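Local coordinates for protein anthranilate synthase component I (Streptococcus pneumoniae serotype 4, PDB 5KCK) that is one component of an anthranilate synthase, belongs to the chorismate-binding enzyme family and is built of antiparallel beta sheets and helices, with two copies in the assembly, at residues Val197-Asp202 with Tyr380-Glu385; Leu242-Tyr245 with Tyr250-Ile253; Lys298-His303 with Lys327-Glu332. All coordinates share one frame; numbering follows the deposited sequence.

Following the chain from the N terminus, helix 190-205 supplies the first half of contact 1, which finds its partner only 178 residues later, at the end of helix 372-382. Inside that long loop contact 2 closes first: strands 242-246 and 250-254 form a hairpin in the sheet that also holds strand 211-221. Contact 3 follows in series, with helix 297-316 meeting strand 324-333, an outermost strand, within this chain, of a different antiparallel sheet. No loops cross. The three sites do not touch; nearest atoms are about 12 Å apart between contacts 1 and 3, about 15 Å between contacts 1 and 2, and about 17 Å between contacts 2 and 3.

Contact 1: residues Val197-Asp202 with Tyr380-Glu385; sequences VETARD and YELETE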
loop_
_atom_site.group_PDB
_atom_site.type_symbol
_atom_site.label_atom_id
_atom_site.label_comp_id
_atom_site.label_asym_id
_atom_site.label_seq_id
_atom_site.Cartn_x
_atom_site.Cartn_y
_atom_site.Cartn_z
ATOM N N VAL A 197 38.514 6.144 18.078
ATOM C CA VAL A 197 38.457 6.938 16.853
ATOM C C VAL A 197 39.812 7.575 16.576
ATOM O O VAL A 197 40.321 7.535 15.450
ATOM C CB VAL A 197 37.350 8.004 16.950
ATOM C CG1 VAL A 197 37.391 8.924 15.730
ATOM C CG2 VAL A 197 35.990 7.344 17.097
ATOM N N GLU A 198 40.424 8.154 17.614
ATOM C CA GLU A 198 41.724 8.799 17.457
ATOM C C GLU A 198 42.782 7.804 16.996
ATOM O O GLU A 198 43.574 8.094 16.093
ATOM C CB GLU A 198 42.138 9.459 18.777
ATOM C CG GLU A 198 43.604 9.875 18.842
ATOM C CD GLU A 198 44.435 9.010 19.788
ATOM O OE1 GLU A 198 43.845 8.313 20.644
ATOM O OE2 GLU A 198 45.683 9.032 19.675
ATOM N N THR A 199 42.813 6.624 17.620
ATOM C CA THR A 199 43.781 5.597 17.249
ATOM C C THR A 199 43.606 5.183 15.792
ATOM O O THR A 199 44.579 5.105 15.032
ATOM C CB THR A 199 43.628 4.393 18.179
ATOM O OG1 THR A 199 43.787 4.820 19.537
ATOM C CG2 THR A 199 44.659 3.330 17.869
ATOM N N ALA A 200 42.360 4.926 15.385
ATOM C CA ALA A 200 42.086 4.567 13.999
ATOM C C ALA A 200 42.420 5.715 13.057
ATOM O O ALA A 200 43.001 5.498 11.985
ATOM C CB ALA A 200 40.623 4.148 13.838
ATOM N N ARG A 201 42.069 6.947 13.440
ATOM C CA ARG A 201 42.401 8.099 12.607
ATOM C C ARG A 201 43.905 8.176 12.362
ATOM O O ARG A 201 44.348 8.363 11.226
ATOM C CB ARG A 201 41.899 9.392 13.251
ATOM C CG ARG A 201 41.910 10.583 12.301
ATOM C CD ARG A 201 41.779 11.911 13.022
ATOM N NE ARG A 201 42.948 12.183 13.849
ATOM C CZ ARG A 201 42.916 12.325 15.171
ATOM N NH1 ARG A 201 41.767 12.238 15.826
ATOM N NH2 ARG A 201 44.039 12.563 15.835
ATOM N N ASP A 202 44.703 8.000 13.419
ATOM C CA ASP A 202 46.151 8.091 13.276
ATOM C C ASP A 202 46.692 6.998 12.367
ATOM O O ASP A 202 47.616 7.244 11.582
ATOM C CB ASP A 202 46.825 8.025 14.645
ATOM C CG ASP A 202 46.641 9.295 15.444
ATOM O OD1 ASP A 202 46.198 10.306 14.854
ATOM O OD2 ASP A 202 46.949 9.285 16.657
ATOM N N TYR A 380 39.059 -5.222 15.543
ATOM C CA TYR A 380 39.146 -6.100 16.699
ATOM C C TYR A 380 40.384 -5.858 17.553
ATOM O O TYR A 380 40.565 -6.540 18.569
ATOM C CB TYR A 380 39.054 -7.555 16.251
ATOM C CG TYR A 380 37.614 -8.013 16.204
ATOM C CD1 TYR A 380 36.599 -7.204 16.713
ATOM C CD2 TYR A 380 37.264 -9.249 15.678
ATOM C CE1 TYR A 380 35.281 -7.608 16.694
ATOM C CE2 TYR A 380 35.942 -9.662 15.650
ATOM C CZ TYR A 380 34.957 -8.836 16.155
ATOM O OH TYR A 380 33.642 -9.244 16.141
ATOM N N GLU A 381 41.224 -4.896 17.184
ATOM C CA GLU A 381 42.207 -4.372 18.117
ATOM C C GLU A 381 41.648 -3.225 18.941
ATOM O O GLU A 381 42.172 -2.938 20.018
ATOM C CB GLU A 381 43.471 -3.923 17.365
ATOM C CG GLU A 381 44.218 -5.086 16.702
ATOM C CD GLU A 381 45.323 -4.650 15.737
ATOM O OE1 GLU A 381 45.518 -3.434 15.517
ATOM O OE2 GLU A 381 46.000 -5.545 15.188
ATOM N N LEU A 382 40.571 -2.597 18.475
ATOM C CA LEU A 382 39.957 -1.446 19.123
ATOM C C LEU A 382 38.647 -1.775 19.824
ATOM O O LEU A 382 38.459 -1.410 20.984
ATOM C CB LEU A 382 39.728 -0.344 18.085
ATOM C CG LEU A 382 41.011 0.090 17.392
ATOM C CD1 LEU A 382 40.695 1.050 16.262
ATOM C CD2 LEU A 382 41.946 0.729 18.407
ATOM N N GLU A 383 37.717 -2.440 19.152
ATOM C CA GLU A 383 36.464 -2.793 19.806
ATOM C C GLU A 383 36.710 -3.864 20.861
ATOM O O GLU A 383 37.571 -4.735 20.700
ATOM C CB GLU A 383 35.437 -3.267 18.780
ATOM C CG GLU A 383 34.951 -2.151 17.863
ATOM C CD GLU A 383 33.834 -2.589 16.935
ATOM O OE1 GLU A 383 33.451 -3.780 16.991
ATOM O OE2 GLU A 383 33.338 -1.741 16.151
ATOM N N THR A 384 35.962 -3.780 21.960
ATOM C CA THR A 384 36.168 -4.650 23.107
ATOM C C THR A 384 35.093 -5.721 23.246
ATOM O O THR A 384 35.166 -6.533 24.172
ATOM C CB THR A 384 36.243 -3.816 24.392
ATOM O OG1 THR A 384 35.010 -3.110 24.579
ATOM C CG2 THR A 384 37.369 -2.809 24.291
ATOM N N GLU A 385 34.113 -5.755 22.350
ATOM C CA GLU A 385 33.045 -6.740 22.380
ATOM C C GLU A 385 32.917 -7.370 21.006
ATOM O O GLU A 385 32.951 -6.668 19.993
ATOM C CB GLU A 385 31.695 -6.114 22.762
ATOM C CG GLU A 385 31.633 -5.476 24.136
ATOM C CD GLU A 385 30.315 -4.747 24.362
ATOM O OE1 GLU A 385 30.165 -3.609 23.861
ATOM O OE2 GLU A 385 29.423 -5.324 25.020
#
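Thr199 OG1 gives its hydrogen bond back to the backbone O of Gly195, one turn earlier in helix 190-205, and the methyl of the same side chain is left to meet Leu382. The hydroxyl sits beside the backbone N (chi1 -57°), which leaves CG2 anti to that nitrogen and directed at Leu382 CD2. This is apolar packing between the middle of helix 190-205 and the last residue of helix 372-382, two helices far apart in sequence but both in the chorismate-binding enzyme family region, a mixed alpha/beta part of the chain; their nearest CA atoms here, in Ala200 and Leu382, are 8.2 Å apart. Glu383 already departs from helical backbone angles, so Leu382 reaches across from the very end of its helix. No hydrogen bond joins the two segments. The leucine divides its two methyls between neighbouring residues: CD2 lies 3.8 Å from Thr199 CG2 and 4.0 Å from Thr199 CB, and CD1 takes the alanine. The threonine and leucine side chains cross obliquely rather than running alongside each other. Leu214 on strand 211-221 touches both Ala200 and Leu382, so strand and helices share one apolar patch. On helix 190-205 itself, well away from the leucine, Arg201 NH2 forms a salt bridge with Asp202 OD1 (3.3 Å). With CG of Leu382 anti to its own carbonyl carbon (chi1 -58°), CD1 comes to rest 3.9 Å from Ala200 CB.

Contact 2: residues Leu242-Tyr245 with Tyr250-Ile253; sequences LYFY and YQII
Phe244 and Ile253 lie side by side and point the same way, a non-hydrogen-bonded pair of the antiparallel hairpin made by strands 242-246 and 250-254. The extended arm of the isoleucine runs obliquely past the CD1-CE1 bond of the ring: Ile253 CG1 is 3.6 Å from Phe244 CD1, and Ile253 CD1 is 3.5 Å from Phe244 CE1. With CG anti to the backbone N (chi1 -177°), the phenyl leans over the neighbouring strand, far enough for its CZ to graze Gln251 CG. Helix 226-236 covers this face, with Phe227 edge-to-face on Phe244, and Pro226 and Tyr230 on Ile253. On the opposite face Ile252 is the bump, packed between the Tyr243 ring, with Ile252 CG2 4.2 Å from Tyr243 CE1, and the CB of Tyr245; the Tyr245 ring swings away. The far methyl of Ile252, CD1, meets the edge of the Tyr250 ring in plane. Between the faces, Tyr245 and Ile252 are a hydrogen-bonded pair: Tyr245 N to Ile252 O is 2.8 Å and nearly straight (177°), and Ile252 N to Tyr245 O is 2.9 Å. Residues 242-245 also pair antiparallel with a strand of the second subunit, continuing the sheet across the interface. The hydroxyl of Tyr243, a buried residue, bonds to Thr411 OG1. The two Tyr245-Ile252 backbone bonds match the pairing in register, and the side-chain contacts across the hairpin are mainly apolar.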
loop_
_atom_site.group_PDB
_atom_site.type_symbol
_atom_site.label_atom_id
_atom_site.label_comp_id
_atom_site.label_asym_id
_atom_site.label_seq_id
_atom_site.Cartn_x
_atom_site.Cartn_y
_atom_site.Cartn_z
ATOM N N LEU A 242 12.260 -5.929 6.814
ATOM C CA LEU A 242 11.735 -5.945 8.169
ATOM C C LEU A 242 11.694 -7.391 8.632
ATOM O O LEU A 242 11.393 -8.292 7.842
ATOM C CB LEU A 242 10.346 -5.316 8.229
ATOM C CG LEU A 242 10.324 -3.801 8.062
ATOM C CD1 LEU A 242 8.998 -3.376 7.456
ATOM C CD2 LEU A 242 10.522 -3.151 9.406
ATOM N N TYR A 243 12.017 -7.622 9.903
ATOM C CA TYR A 243 12.109 -8.997 10.367
ATOM C C TYR A 243 11.963 -9.057 11.879
ATOM O O TYR A 243 12.507 -8.221 12.613
ATOM C CB TYR A 243 13.428 -9.657 9.923
ATOM C CG TYR A 243 14.618 -8.740 9.990
ATOM C CD1 TYR A 243 15.360 -8.622 11.162
ATOM C CD2 TYR A 243 15.000 -7.978 8.888
ATOM C CE1 TYR A 243 16.451 -7.783 11.239
ATOM C CE2 TYR A 243 16.099 -7.123 8.955
ATOM C CZ TYR A 243 16.818 -7.032 10.138
ATOM O OH TYR A 243 17.904 -6.188 10.230
ATOM N N PHE A 244 11.193 -10.044 12.322
ATOM C CA PHE A 244 11.071 -10.424 13.721
ATOM C C PHE A 244 11.369 -11.921 13.775
ATOM O O PHE A 244 10.566 -12.730 13.302
ATOM C CB PHE A 244 9.668 -10.091 14.252
ATOM C CG PHE A 244 9.467 -10.393 15.716
ATOM C CD1 PHE A 244 9.706 -9.422 16.680
ATOM C CD2 PHE A 244 9.009 -11.637 16.125
ATOM C CE1 PHE A 244 9.510 -9.691 18.043
ATOM C CE2 PHE A 244 8.805 -11.919 17.487
ATOM C CZ PHE A 244 9.067 -10.946 18.446
ATOM N N TYR A 245 12.539 -12.292 14.296
ATOM C CA TYR A 245 12.948 -13.691 14.409
ATOM C C TYR A 245 12.890 -14.114 15.868
ATOM O O TYR A 245 13.588 -13.536 16.705
ATOM C CB TYR A 245 14.369 -13.918 13.892
ATOM C CG TYR A 245 14.596 -13.761 12.405
ATOM C CD1 TYR A 245 13.554 -13.468 11.535
ATOM C CD2 TYR A 245 15.876 -13.927 11.871
ATOM C CE1 TYR A 245 13.783 -13.328 10.165
ATOM C CE2 TYR A 245 16.117 -13.797 10.512
ATOM C CZ TYR A 245 15.073 -13.490 9.666
ATOM O OH TYR A 245 15.323 -13.360 8.317
ATOM N N TYR A 250 16.300 -16.015 22.500
ATOM C CA TYR A 250 16.620 -14.665 22.064
ATOM C C TYR A 250 15.799 -14.345 20.825
ATOM O O TYR A 250 15.296 -15.238 20.138
ATOM C CB TYR A 250 18.124 -14.471 21.807
ATOM C CG TYR A 250 18.683 -15.184 20.596
ATOM C CD1 TYR A 250 19.010 -16.533 20.651
ATOM C CD2 TYR A 250 18.919 -14.499 19.401
ATOM C CE1 TYR A 250 19.535 -17.190 19.546
ATOM C CE2 TYR A 250 19.454 -15.149 18.288
ATOM C CZ TYR A 250 19.757 -16.498 18.369
ATOM O OH TYR A 250 20.273 -17.172 17.283
ATOM N N GLN A 251 15.624 -13.049 20.578
ATOM C CA GLN A 251 14.902 -12.565 19.411
ATOM C C GLN A 251 15.748 -11.528 18.689
ATOM O O GLN A 251 16.541 -10.810 19.302
ATOM C CB GLN A 251 13.535 -11.932 19.766
ATOM C CG GLN A 251 12.507 -12.857 20.419
ATOM C CD GLN A 251 12.820 -13.151 21.867
ATOM O OE1 GLN A 251 13.132 -12.246 22.642
ATOM N NE2 GLN A 251 12.755 -14.424 22.240
ATOM N N ILE A 252 15.540 -11.436 17.384
ATOM C CA ILE A 252 16.206 -10.456 16.537
ATOM C C ILE A 252 15.120 -9.649 15.839
ATOM O O ILE A 252 14.226 -10.219 15.197
ATOM C CB ILE A 252 17.154 -11.134 15.538
ATOM C CG1 ILE A 252 18.307 -11.807 16.293
ATOM C CG2 ILE A 252 17.702 -10.132 14.527
ATOM C CD1 ILE A 252 19.240 -12.552 15.393
ATOM N N ILE A 253 15.169 -8.330 16.002
ATOM C CA ILE A 253 14.152 -7.427 15.473
ATOM C C ILE A 253 14.864 -6.308 14.733
ATOM O O ILE A 253 15.703 -5.612 15.317
ATOM C CB ILE A 253 13.262 -6.845 16.581
ATOM C CG1 ILE A 253 12.865 -7.930 17.584
ATOM C CG2 ILE A 253 12.031 -6.181 15.970
ATOM C CD1 ILE A 253 12.087 -7.401 18.799
#

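Contact 3: residues Lys298-His303 with Lys327-Glu332; sequences KETAEH and KYMEVE
Met329 CA lies 7.5 Å from His303 CA, at a corner where the chain takes left-handed backbone angles (phi 45°), while residues 298-303 stay regularly helical. Met329, modelled as selenomethionine, lies against two side chains about one helical turn apart. Its CG approaches His303 CD2 to 3.7 Å, oblique to the imidazole, and its SE runs on to Thr300, 4.0 Å from CB and 4.1 Å from CG2. Selenium and ring are also related obliquely: SE is 5.2 Å from the His303 ring centroid, 58° off the ring normal. These contacts seat helix 297-316 against strand 324-333, an outermost strand, within this chain, of a large antiparallel sheet; its neighbour 338-347 contributes Leu340, which touches both Thr300 and His303. The imidazole stretches out from the helix because CG is anti to the backbone N (chi1 179°), and this carries His303 NE2 to within 3.8 Å of Met329 CA. Ser342 OG on strand 338-347 hydrogen-bonds both His303 NE2 and Met329 N, so a single hydroxyl ties the ring of this buried histidine to the backbone at the corner. The Tyr328 ring has Met329 CB over its centre, 3.9 Å above the plane, and itself rests on Arg304 and Val307 of the same helix.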
loop_
_atom_site.group_PDB
_atom_site.type_symbol
_atom_site.label_atom_id
_atom_site.label_comp_id
_atom_site.label_asym_id
_atom_site.label_seq_id
_atom_site.Cartn_x
_atom_site.Cartn_y
_atom_site.Cartn_z
ATOM N N LYS A 298 33.406 14.248 -1.775
ATOM C CA LYS A 298 33.661 13.255 -0.736
ATOM C C LYS A 298 32.559 12.206 -0.679
ATOM O O LYS A 298 32.842 11.016 -0.498
ATOM C CB LYS A 298 33.806 13.939 0.626
ATOM C CG LYS A 298 35.157 13.741 1.305
ATOM C CD LYS A 298 35.243 14.533 2.607
ATOM C CE LYS A 298 34.191 14.069 3.613
ATOM N NZ LYS A 298 34.146 14.951 4.818
ATOM N N GLU A 299 31.297 12.627 -0.829
ATOM C CA GLU A 299 30.175 11.695 -0.748
ATOM C C GLU A 299 30.051 10.850 -2.009
ATOM O O GLU A 299 29.758 9.651 -1.927
ATOM C CB GLU A 299 28.873 12.455 -0.496
ATOM C CG GLU A 299 28.822 13.203 0.827
ATOM C CD GLU A 299 28.405 12.323 1.994
ATOM O OE1 GLU A 299 28.339 11.085 1.827
ATOM O OE2 GLU A 299 28.137 12.879 3.083
ATOM N N THR A 300 30.256 11.454 -3.183
ATOM C CA THR A 300 30.253 10.669 -4.411
ATOM C C THR A 300 31.419 9.689 -4.437
ATOM O O THR A 300 31.251 8.532 -4.836
ATOM C CB THR A 300 30.293 11.584 -5.634
ATOM O OG1 THR A 300 31.473 12.392 -5.587
ATOM C CG2 THR A 300 29.072 12.473 -5.671
ATOM N N ALA A 301 32.608 10.133 -4.012
ATOM C CA ALA A 301 33.746 9.222 -3.920
ATOM C C ALA A 301 33.441 8.053 -2.993
ATOM O O ALA A 301 33.777 6.904 -3.303
ATOM C CB ALA A 301 34.991 9.972 -3.444
ATOM N N GLU A 302 32.809 8.328 -1.848
ATOM C CA GLU A 302 32.342 7.260 -0.968
ATOM C C GLU A 302 31.492 6.256 -1.735
ATOM O O GLU A 302 31.746 5.046 -1.699
ATOM C CB GLU A 302 31.536 7.851 0.192
ATOM C CG GLU A 302 32.338 8.223 1.425
ATOM C CD GLU A 302 32.495 7.063 2.393
ATOM O OE1 GLU A 302 33.612 6.882 2.925
ATOM O OE2 GLU A 302 31.504 6.331 2.623
ATOM N N HIS A 303 30.477 6.749 -2.444
ATOM C CA HIS A 303 29.574 5.859 -3.157
ATOM C C HIS A 303 30.306 5.090 -4.252
ATOM O O HIS A 303 30.174 3.867 -4.361
ATOM C CB HIS A 303 28.416 6.653 -3.750
ATOM C CG HIS A 303 27.459 5.807 -4.526
ATOM N ND1 HIS A 303 26.426 5.117 -3.930
ATOM C CD2 HIS A 303 27.397 5.515 -5.847
ATOM C CE1 HIS A 303 25.761 4.444 -4.852
ATOM N NE2 HIS A 303 26.327 4.671 -6.025
ATOM N N LYS A 327 22.254 0.663 -12.813
ATOM C CA LYS A 327 21.669 1.892 -12.308
ATOM C C LYS A 327 22.786 2.529 -11.510
ATOM O O LYS A 327 23.343 1.875 -10.623
ATOM C CB LYS A 327 20.444 1.593 -11.444
ATOM C CG LYS A 327 19.519 2.748 -11.240
ATOM C CD LYS A 327 18.215 2.285 -10.605
ATOM C CE LYS A 327 17.419 1.389 -11.545
ATOM N NZ LYS A 327 16.041 1.132 -11.022
ATOM N N TYR A 328 23.177 3.751 -11.865
ATOM C CA TYR A 328 24.428 4.295 -11.351
ATOM C C TYR A 328 24.204 5.635 -10.678
ATOM O O TYR A 328 23.767 6.595 -11.322
ATOM C CB TYR A 328 25.486 4.452 -12.443
ATOM C CG TYR A 328 26.766 4.969 -11.840
ATOM C CD1 TYR A 328 27.339 4.309 -10.754
ATOM C CD2 TYR A 328 27.383 6.118 -12.315
ATOM C CE1 TYR A 328 28.492 4.757 -10.168
ATOM C CE2 TYR A 328 28.552 6.581 -11.732
ATOM C CZ TYR A 328 29.100 5.891 -10.656
ATOM O OH TYR A 328 30.256 6.314 -10.045
HETATM N N MSE A 329 24.561 5.699 -9.399
HETATM C CA MSE A 329 24.580 6.921 -8.608
HETATM C C MSE A 329 23.339 7.771 -8.799
HETATM O O MSE A 329 23.407 8.995 -8.835
HETATM C CB MSE A 329 25.822 7.742 -8.928
HETATM C CG MSE A 329 26.328 8.514 -7.729
HETATM SE SE MSE A 329 28.124 9.175 -7.980
HETATM C CE MSE A 329 27.834 10.267 -9.577
ATOM N N GLU A 330 22.207 7.101 -8.949
ATOM C CA GLU A 330 20.942 7.794 -8.843
ATOM C C GLU A 330 20.638 8.049 -7.372
ATOM O O GLU A 330 21.206 7.425 -6.472
ATOM C CB GLU A 330 19.835 6.997 -9.525
ATOM C CG GLU A 330 19.879 7.150 -11.034
ATOM C CD GLU A 330 19.075 6.103 -11.767
ATOM O OE1 GLU A 330 18.147 5.523 -11.159
ATOM O OE2 GLU A 330 19.380 5.859 -12.956
ATOM N N VAL A 331 19.765 9.012 -7.128
ATOM C CA VAL A 331 19.582 9.564 -5.793
ATOM C C VAL A 331 18.276 9.034 -5.212
ATOM O O VAL A 331 17.238 9.046 -5.887
ATOM C CB VAL A 331 19.626 11.100 -5.835
ATOM C CG1 VAL A 331 19.080 11.599 -7.174
ATOM C CG2 VAL A 331 18.879 11.694 -4.657
ATOM N N GLU A 332 18.339 8.538 -3.973
ATOM C CA GLU A 332 17.188 7.982 -3.267
ATOM C C GLU A 332 17.068 8.643 -1.900
ATOM O O GLU A 332 18.034 8.663 -1.129
ATOM C CB GLU A 332 17.316 6.459 -3.114
#